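Side-chain contacts in 3-methyladenine dna-glycosylase (Archaeoglobus fulgidus, PDB 2JHN), which is a base excision DNA repair protein of the HhH-GPD superfamily, carrying a TATA-box binding protein-like domain at its N-terminal end: residues M116-G121 / I229-N234; V189-E194 / K216-W221; Y211-K216 / W221-V226. The protein carries 1 engineered substitution. All coordinates share one frame; numbering follows the deposited sequence.

Contact 1 of 3, residues M116-G121 / I229-N234; sequences MSVFEG and IALGKN. Engineered in segment 229-234: I229 (natural residue Met).
G121 and A230 bring the two backbones together, their CA atoms 5.0 Å apart. Residues 116-121 run from a loop into the first turn of helix 118-127, while 229-234 is the chain leaving helix 220-229, with G232 the first to leave helical backbone angles, with positive phi. At the close point the A230 methyl is directed at G121, and its CB lies 3.7 Å from G121 CA; the glycine lets the alanine sit directly against the helix backbone. Beside this pair, V118 and L231 cross obliquely. With CG anti to its carbonyl carbon (chi1 -62°), L231 turns its CD2 branch back to the valine although its CB does not point there, and CD2 meets V118 CG2 at 3.7 Å, with CG1 of the same valine slightly farther off. The helix start is fixed separately: the N-cap S117 accepts E120 N on OG at 3.1 Å, and E120 OE1 takes M116 N at 2.9 Å from above the carboxylate plane. E120 also forms a salt bridge with R37 of strand 34-41, in the TBP-like region. Apolar and buried, the contact seats the turn that follows helix 220-229 against the first turn of helix 118-127 within the helical HhH-GPD fold.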
loop_
_atom_site.group_PDB
_atom_site.type_symbol
_atom_site.label_atom_id
_atom_site.label_comp_id
_atom_site.label_asym_id
_atom_site.label_seq_id
_atom_site.Cartn_x
_atom_site.Cartn_y
_atom_site.Cartn_z
ATOM N N MET A 116 -4.518 5.224 1.377
ATOM C CA MET A 116 -4.539 6.683 1.507
ATOM C C MET A 116 -5.144 7.167 2.840
ATOM O O MET A 116 -5.443 8.359 3.009
ATOM C CB MET A 116 -5.245 7.325 0.310
ATOM C CG MET A 116 -4.675 6.889 -1.049
ATOM S SD MET A 116 -4.515 8.255 -2.231
ATOM C CE MET A 116 -3.435 9.315 -1.273
ATOM N N SER A 117 -5.330 6.228 3.770
ATOM C CA SER A 117 -5.659 6.547 5.169
ATOM C C SER A 117 -5.269 5.355 6.035
ATOM O O SER A 117 -5.201 4.219 5.546
ATOM C CB SER A 117 -7.165 6.852 5.376
ATOM O OG SER A 117 -7.998 5.686 5.246
ATOM N N VAL A 118 -5.065 5.615 7.332
ATOM C CA VAL A 118 -4.774 4.544 8.292
ATOM C C VAL A 118 -5.917 3.527 8.342
ATOM O O VAL A 118 -5.691 2.303 8.369
ATOM C CB VAL A 118 -4.535 5.141 9.710
ATOM C CG1 VAL A 118 -4.441 4.023 10.789
ATOM C CG2 VAL A 118 -3.278 6.000 9.692
ATOM N N PHE A 119 -7.150 4.034 8.415
ATOM C CA PHE A 119 -8.315 3.167 8.384
ATOM C C PHE A 119 -8.316 2.204 7.191
ATOM O O PHE A 119 -8.496 1.003 7.368
ATOM C CB PHE A 119 -9.648 3.948 8.388
ATOM C CG PHE A 119 -10.836 3.048 8.404
ATOM C CD1 PHE A 119 -11.026 2.163 9.471
ATOM C CD2 PHE A 119 -11.754 3.059 7.366
ATOM C CE1 PHE A 119 -12.114 1.316 9.514
ATOM C CE2 PHE A 119 -12.895 2.186 7.394
ATOM C CZ PHE A 119 -13.067 1.328 8.459
ATOM N N GLU A 120 -8.077 2.728 5.989
ATOM C CA GLU A 120 -8.025 1.876 4.802
ATOM C C GLU A 120 -6.923 0.811 4.930
ATOM O O GLU A 120 -7.144 -0.361 4.603
ATOM C CB GLU A 120 -7.861 2.727 3.543
ATOM C CG GLU A 120 -7.639 1.912 2.254
ATOM C CD GLU A 120 -7.266 2.772 1.050
ATOM O OE1 GLU A 120 -7.163 4.012 1.175
ATOM O OE2 GLU A 120 -7.067 2.158 -0.044
ATOM N N GLY A 121 -5.739 1.225 5.383
ATOM C CA GLY A 121 -4.604 0.295 5.564
ATOM C C GLY A 121 -4.910 -0.829 6.541
ATOM O O GLY A 121 -4.627 -1.995 6.254
ATOM N N ILE A 229 3.395 -0.926 5.478
ATOM C CA ILE A 229 2.678 -0.600 4.232
ATOM C C ILE A 229 1.629 0.505 4.343
ATOM O O ILE A 229 1.283 1.111 3.314
ATOM C CB ILE A 229 2.125 -1.865 3.463
ATOM C CG1 ILE A 229 0.807 -2.376 4.058
ATOM C CG2 ILE A 229 3.207 -2.977 3.361
ATOM C CD1 ILE A 229 0.081 -3.492 3.205
ATOM N N ALA A 230 1.135 0.770 5.556
ATOM C CA ALA A 230 0.127 1.811 5.807
ATOM C C ALA A 230 0.665 3.023 6.580
ATOM O O ALA A 230 0.285 4.169 6.280
ATOM C CB ALA A 230 -1.110 1.225 6.517
ATOM N N LEU A 231 1.552 2.778 7.541
ATOM C CA LEU A 231 2.053 3.791 8.452
ATOM C C LEU A 231 3.386 4.382 8.018
ATOM O O LEU A 231 3.821 5.391 8.570
ATOM C CB LEU A 231 2.140 3.247 9.902
ATOM C CG LEU A 231 0.817 2.823 10.536
ATOM C CD1 LEU A 231 0.905 2.709 12.041
ATOM C CD2 LEU A 231 -0.321 3.794 10.131
ATOM N N GLY A 232 4.030 3.760 7.037
ATOM C CA GLY A 232 5.341 4.232 6.547
ATOM C C GLY A 232 6.533 4.060 7.505
ATOM O O GLY A 232 7.565 4.742 7.354
ATOM N N LYS A 233 6.414 3.140 8.462
ATOM C CA LYS A 233 7.487 2.877 9.439
ATOM C C LYS A 233 8.401 1.756 9.004
ATOM O O LYS A 233 7.973 0.807 8.332
ATOM C CB LYS A 233 6.935 2.548 10.830
ATOM C CG LYS A 233 5.928 3.556 11.406
ATOM C CD LYS A 233 6.485 4.944 11.591
ATOM C CE LYS A 233 5.529 5.786 12.407
ATOM N NZ LYS A 233 5.858 7.215 12.306
ATOM N N ASN A 234 9.659 1.855 9.416
ATOM C CA ASN A 234 10.659 0.876 9.041
ATOM C C ASN A 234 10.590 -0.370 9.936
ATOM O O ASN A 234 11.502 -0.653 10.735
ATOM C CB ASN A 234 12.046 1.508 9.059
ATOM C CG ASN A 234 13.086 0.644 8.363
ATOM O OD1 ASN A 234 12.772 -0.045 7.392
ATOM N ND2 ASN A 234 14.316 0.668 8.862
#

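Contact 2 of 3, residues V189-E194 / K216-W221; sequences VEIAKE and KGIGRW. With NA (sodium ion), chain E.
E190 and K216 meet with their side chains at about a right angle, at the partly exposed end of a contact between helix 182-192 and the hairpin of a helix-hairpin-helix motif. That hairpin, with the sequence KGIG, leads from helix 205-213 into helix 220-229. The backbones stay well apart, 10.0 Å between the CA atoms of E190 and K216, so the side chains span the gap. E190 is extended, its CG anti to the backbone N (chi1 -162°). The lysine chain runs out across it and bends only at its last torsion (chi4 -74°), which brings the ammonium up to the carboxylate. K216 NZ stands obliquely above the carboxylate plane, nearer E190 OE1 (3.5 Å) than OE2 (3.8 Å), in a long salt bridge without a hydrogen bond. The ammonium has a second anionic partner, a sulfonate oxygen of a bound MES molecule, which probably came from the crystallisation liquor. Deeper in, I191 and I218 reach toward each other tip to tip, CD1 to CD1, at 4.2 Å. The F215 side chain touches both E190 and I191, so it adjoins the charged and the apolar ends alike. On the hairpin backbone, I218 O is a ligand of a sodium ion, as is water 1. That water accepts a hydrogen bond from G217 N at 2.8 Å.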
loop_
_atom_site.group_PDB
_atom_site.type_symbol
_atom_site.label_atom_id
_atom_site.label_comp_id
_atom_site.label_asym_id
_atom_site.label_seq_id
_atom_site.Cartn_x
_atom_site.Cartn_y
_atom_site.Cartn_z
ATOM N N VAL A 189 -15.472 -3.550 11.716
ATOM C CA VAL A 189 -16.445 -2.682 12.380
ATOM C C VAL A 189 -15.863 -2.148 13.706
ATOM O O VAL A 189 -15.953 -0.959 14.006
ATOM C CB VAL A 189 -17.815 -3.394 12.546
ATOM C CG1 VAL A 189 -18.745 -2.589 13.473
ATOM C CG2 VAL A 189 -18.470 -3.608 11.177
ATOM N N GLU A 190 -15.202 -3.020 14.460
ATOM C CA GLU A 190 -14.522 -2.639 15.704
ATOM C C GLU A 190 -13.523 -1.474 15.509
ATOM O O GLU A 190 -13.551 -0.462 16.222
ATOM C CB GLU A 190 -13.824 -3.873 16.296
ATOM C CG GLU A 190 -13.454 -3.748 17.765
ATOM C CD GLU A 190 -12.726 -4.988 18.337
ATOM O OE1 GLU A 190 -12.895 -6.125 17.823
ATOM O OE2 GLU A 190 -12.002 -4.812 19.344
ATOM N N ILE A 191 -12.671 -1.612 14.498
ATOM C CA ILE A 191 -11.705 -0.586 14.154
ATOM C C ILE A 191 -12.402 0.715 13.725
ATOM O O ILE A 191 -11.964 1.818 14.083
ATOM C CB ILE A 191 -10.721 -1.110 13.060
ATOM C CG1 ILE A 191 -9.889 -2.319 13.582
ATOM C CG2 ILE A 191 -9.876 0.029 12.496
ATOM C CD1 ILE A 191 -8.848 -1.964 14.617
ATOM N N ALA A 192 -13.513 0.590 12.993
ATOM C CA ALA A 192 -14.274 1.773 12.529
ATOM C C ALA A 192 -14.787 2.695 13.662
ATOM O O ALA A 192 -14.953 3.914 13.485
ATOM C CB ALA A 192 -15.443 1.331 11.603
ATOM N N LYS A 193 -15.039 2.104 14.820
ATOM C CA LYS A 193 -15.435 2.868 16.026
ATOM C C LYS A 193 -14.339 3.758 16.640
ATOM O O LYS A 193 -14.624 4.625 17.471
ATOM C CB LYS A 193 -15.965 1.895 17.091
ATOM C CG LYS A 193 -17.274 1.241 16.705
ATOM C CD LYS A 193 -17.706 0.198 17.729
ATOM C CE LYS A 193 -18.956 -0.522 17.270
ATOM N NZ LYS A 193 -19.377 -1.534 18.281
ATOM N N GLU A 194 -13.080 3.542 16.251
ATOM C CA GLU A 194 -11.955 4.270 16.844
ATOM C C GLU A 194 -11.887 5.707 16.354
ATOM O O GLU A 194 -11.996 5.974 15.160
ATOM C CB GLU A 194 -10.629 3.544 16.564
ATOM C CG GLU A 194 -10.540 2.155 17.181
ATOM C CD GLU A 194 -10.337 2.216 18.692
ATOM O OE1 GLU A 194 -9.267 2.655 19.153
ATOM O OE2 GLU A 194 -11.266 1.865 19.427
ATOM N N LYS A 216 -8.221 -8.079 19.448
ATOM C CA LYS A 216 -8.229 -9.535 19.275
ATOM C C LYS A 216 -8.442 -9.880 17.801
ATOM O O LYS A 216 -9.482 -9.554 17.206
ATOM C CB LYS A 216 -9.278 -10.197 20.178
ATOM C CG LYS A 216 -10.709 -9.847 19.813
ATOM C CD LYS A 216 -11.730 -10.186 20.929
ATOM C CE LYS A 216 -13.117 -9.688 20.548
ATOM N NZ LYS A 216 -13.228 -8.207 20.661
ATOM N N GLY A 217 -7.437 -10.511 17.206
ATOM C CA GLY A 217 -7.512 -10.921 15.811
ATOM C C GLY A 217 -6.466 -10.190 14.980
ATOM O O GLY A 217 -6.285 -10.486 13.785
ATOM N N ILE A 218 -5.798 -9.232 15.617
ATOM C CA ILE A 218 -4.619 -8.581 15.021
ATOM C C ILE A 218 -3.382 -9.087 15.766
ATOM O O ILE A 218 -3.186 -8.751 16.928
ATOM C CB ILE A 218 -4.681 -7.057 15.071
ATOM C CG1 ILE A 218 -5.938 -6.543 14.329
ATOM C CG2 ILE A 218 -3.389 -6.465 14.466
ATOM C CD1 ILE A 218 -6.044 -5.025 14.171
ATOM N N GLY A 219 -2.553 -9.862 15.077
ATOM C CA GLY A 219 -1.303 -10.356 15.678
ATOM C C GLY A 219 -0.076 -9.697 15.055
ATOM O O GLY A 219 -0.184 -8.614 14.403
ATOM N N ARG A 220 1.076 -10.353 15.233
ATOM C CA ARG A 220 2.359 -9.753 14.836
ATOM C C ARG A 220 2.408 -9.428 13.330
ATOM O O ARG A 220 2.794 -8.321 12.961
ATOM C CB ARG A 220 3.526 -10.655 15.223
ATOM C CG ARG A 220 4.852 -10.097 14.810
ATOM C CD ARG A 220 5.995 -10.898 15.428
ATOM N NE ARG A 220 7.190 -10.065 15.409
ATOM C CZ ARG A 220 8.375 -10.424 15.895
ATOM N NH1 ARG A 220 8.538 -11.641 16.441
ATOM N NH2 ARG A 220 9.396 -9.556 15.830
ATOM N N TRP A 221 2.010 -10.383 12.484
ATOM C CA TRP A 221 2.106 -10.202 11.040
ATOM C C TRP A 221 1.243 -9.037 10.559
ATOM O O TRP A 221 1.749 -8.145 9.896
ATOM C CB TRP A 221 1.753 -11.487 10.273
ATOM C CG TRP A 221 1.633 -11.262 8.803
ATOM C CD1 TRP A 221 2.620 -10.827 7.941
ATOM C CD2 TRP A 221 0.456 -11.426 8.014
ATOM N NE1 TRP A 221 2.115 -10.729 6.663
ATOM C CE2 TRP A 221 0.792 -11.089 6.679
ATOM C CE3 TRP A 221 -0.857 -11.851 8.299
ATOM C CZ2 TRP A 221 -0.144 -11.145 5.629
ATOM C CZ3 TRP A 221 -1.780 -11.924 7.253
ATOM C CH2 TRP A 221 -1.418 -11.564 5.935
HETATM NA NA NA E . -4.183 -9.090 19.135
HETATM O O HOH W 1 -5.086 -11.287 18.536
HETATM O O HOH W 2 -2.151 -10.372 19.911
#

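Contact 3 of 3, residues Y211-K216 / W221-V226; sequences YLTSFK and WTAELV. With NA (sodium ion), chain E.
L212 faces A223, and contact starts at its first side-chain carbon: L212 CB lies 3.9 Å from the methyl CB of A223. From there CG stands anti to the carbonyl carbon (chi1 -67°), and the CD1 branch is carried on along helix 220-229. Its tip meets V226 CG1 at 3.8 Å, the two side chains crossing at a slant, and also comes within 3.9 Å of A223 O. L212 and V226 both touch I122 as well, so helix 118-127 covers this side. The helices joined here, 205-213 and 220-229, are the two arms of the helix-hairpin-helix motif, and the small A223 allows them to approach to 5.7 Å between the CA atoms of L212 and A223. T213 adds its methyl, CG2 sitting 3.5 Å from A223 CB, while its OG1 hydrogen-bonds to Y209 O. Farther along the segment, T213 O and F215 O both coordinate the sodium ion, the former at 2.3 Å, and I218 O and two waters complete the site. S214 OG donates to Y211 O at 2.7 Å, and F215 places CE2 over one face of the Y211 ring, offset toward its rim.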
loop_
_atom_site.group_PDB
_atom_site.type_symbol
_atom_site.label_atom_id
_atom_site.label_comp_id
_atom_site.label_asym_id
_atom_site.label_seq_id
_atom_site.Cartn_x
_atom_site.Cartn_y
_atom_site.Cartn_z
ATOM N N TYR A 211 -0.795 -0.891 20.198
ATOM C CA TYR A 211 -2.174 -0.521 19.914
ATOM C C TYR A 211 -2.815 -1.509 18.932
ATOM O O TYR A 211 -3.899 -2.062 19.201
ATOM C CB TYR A 211 -2.262 0.907 19.409
ATOM C CG TYR A 211 -3.642 1.317 18.937
ATOM C CD1 TYR A 211 -4.646 1.641 19.851
ATOM C CD2 TYR A 211 -3.937 1.382 17.568
ATOM C CE1 TYR A 211 -5.938 2.022 19.409
ATOM C CE2 TYR A 211 -5.191 1.755 17.106
ATOM C CZ TYR A 211 -6.196 2.075 18.042
ATOM O OH TYR A 211 -7.428 2.474 17.591
ATOM N N LEU A 212 -2.131 -1.765 17.817
ATOM C CA LEU A 212 -2.698 -2.666 16.801
ATOM C C LEU A 212 -2.944 -4.060 17.383
ATOM O O LEU A 212 -4.027 -4.600 17.246
ATOM C CB LEU A 212 -1.806 -2.724 15.547
ATOM C CG LEU A 212 -1.800 -1.378 14.806
ATOM C CD1 LEU A 212 -0.594 -1.322 13.872
ATOM C CD2 LEU A 212 -3.117 -1.235 14.038
ATOM N N THR A 213 -1.955 -4.598 18.092
ATOM C CA THR A 213 -2.033 -5.964 18.586
ATOM C C THR A 213 -2.965 -6.080 19.794
ATOM O O THR A 213 -3.334 -7.192 20.168
ATOM C CB THR A 213 -0.648 -6.575 18.933
ATOM O OG1 THR A 213 0.042 -5.729 19.862
ATOM C CG2 THR A 213 0.196 -6.763 17.666
ATOM N N SER A 214 -3.355 -4.949 20.365
ATOM C CA SER A 214 -4.345 -4.913 21.457
ATOM C C SER A 214 -5.762 -5.331 21.002
ATOM O O SER A 214 -6.625 -5.651 21.838
ATOM C CB SER A 214 -4.354 -3.538 22.158
ATOM O OG SER A 214 -5.205 -2.615 21.500
ATOM N N PHE A 215 -6.013 -5.322 19.695
ATOM C CA PHE A 215 -7.267 -5.841 19.161
ATOM C C PHE A 215 -7.190 -7.360 18.998
ATOM O O PHE A 215 -6.208 -7.883 18.481
ATOM C CB PHE A 215 -7.595 -5.162 17.818
ATOM C CG PHE A 215 -7.895 -3.692 17.948
ATOM C CD1 PHE A 215 -9.212 -3.242 18.096
ATOM C CD2 PHE A 215 -6.867 -2.754 17.933
ATOM C CE1 PHE A 215 -9.485 -1.879 18.225
ATOM C CE2 PHE A 215 -7.146 -1.372 18.051
ATOM C CZ PHE A 215 -8.446 -0.949 18.202
ATOM N N LYS A 216 -8.221 -8.079 19.448
ATOM C CA LYS A 216 -8.229 -9.535 19.275
ATOM C C LYS A 216 -8.442 -9.880 17.801
ATOM O O LYS A 216 -9.482 -9.554 17.206
ATOM C CB LYS A 216 -9.278 -10.197 20.178
ATOM C CG LYS A 216 -10.709 -9.847 19.813
ATOM C CD LYS A 216 -11.730 -10.186 20.929
ATOM C CE LYS A 216 -13.117 -9.688 20.548
ATOM N NZ LYS A 216 -13.228 -8.207 20.661
ATOM N N TRP A 221 2.010 -10.383 12.484
ATOM C CA TRP A 221 2.106 -10.202 11.040
ATOM C C TRP A 221 1.243 -9.037 10.559
ATOM O O TRP A 221 1.749 -8.145 9.896
ATOM C CB TRP A 221 1.753 -11.487 10.273
ATOM C CG TRP A 221 1.633 -11.262 8.803
ATOM C CD1 TRP A 221 2.620 -10.827 7.941
ATOM C CD2 TRP A 221 0.456 -11.426 8.014
ATOM N NE1 TRP A 221 2.115 -10.729 6.663
ATOM C CE2 TRP A 221 0.792 -11.089 6.679
ATOM C CE3 TRP A 221 -0.857 -11.851 8.299
ATOM C CZ2 TRP A 221 -0.144 -11.145 5.629
ATOM C CZ3 TRP A 221 -1.780 -11.924 7.253
ATOM C CH2 TRP A 221 -1.418 -11.564 5.935
ATOM N N THR A 222 -0.039 -9.033 10.921
ATOM C CA THR A 222 -0.934 -7.934 10.536
ATOM C C THR A 222 -0.424 -6.587 11.063
ATOM O O THR A 222 -0.473 -5.579 10.345
ATOM C CB THR A 222 -2.341 -8.203 11.055
ATOM O OG1 THR A 222 -2.821 -9.401 10.419
ATOM C CG2 THR A 222 -3.278 -6.990 10.761
ATOM N N ALA A 223 0.073 -6.565 12.295
ATOM C CA ALA A 223 0.502 -5.291 12.898
ATOM C C ALA A 223 1.759 -4.768 12.153
ATOM O O ALA A 223 1.842 -3.568 11.782
ATOM C CB ALA A 223 0.742 -5.449 14.432
ATOM N N GLU A 224 2.715 -5.663 11.913
ATOM C CA GLU A 224 3.950 -5.274 11.191
ATOM C C GLU A 224 3.686 -4.898 9.738
ATOM O O GLU A 224 4.315 -3.951 9.224
ATOM C CB GLU A 224 5.050 -6.333 11.305
ATOM C CG GLU A 224 5.508 -6.530 12.765
ATOM C CD GLU A 224 6.635 -7.521 12.916
ATOM O OE1 GLU A 224 6.871 -8.326 11.970
ATOM O OE2 GLU A 224 7.299 -7.458 13.994
ATOM N N LEU A 225 2.780 -5.609 9.085
ATOM C CA LEU A 225 2.367 -5.236 7.711
ATOM C C LEU A 225 1.740 -3.819 7.710
ATOM O O LEU A 225 2.122 -2.960 6.912
ATOM C CB LEU A 225 1.391 -6.273 7.142
ATOM C CG LEU A 225 1.054 -6.241 5.662
ATOM C CD1 LEU A 225 2.353 -6.542 4.877
ATOM C CD2 LEU A 225 -0.021 -7.332 5.412
ATOM N N VAL A 226 0.828 -3.559 8.642
ATOM C CA VAL A 226 0.220 -2.199 8.756
ATOM C C VAL A 226 1.296 -1.149 8.971
ATOM O O VAL A 226 1.320 -0.130 8.276
ATOM C CB VAL A 226 -0.836 -2.138 9.868
ATOM C CG1 VAL A 226 -1.202 -0.658 10.223
ATOM C CG2 VAL A 226 -2.091 -2.939 9.444
HETATM NA NA NA E . -4.183 -9.090 19.135
HETATM O O HOH W 1 -5.086 -11.287 18.536
HETATM O O HOH W 2 -2.151 -10.372 19.911
#

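In the fold
Contact 1 is near the middle of the chain; contacts 2 and 3 lie farther out, contact 3 still buried, contact 2 only partly. Contacts 1 and 3 are apolar, whereas contact 2 pairs a salt bridge with a small hydrophobic touch. Contacts 2 and 3 share the hairpin before helix 220-229 and one sodium ion: T213 and F215 of contact 3 and I218 of contact 2 all bind it through carbonyl oxygens. They also join directly, I218 CB packing on L212 O. Contact 1 takes up the other end of helix 220-229, where L231 N probably bonds to V226 O. Its F119 packs on I191 and A192 of contact 2, and I122 of the same helix reaches contact 3, so helix 118-127 runs past all three.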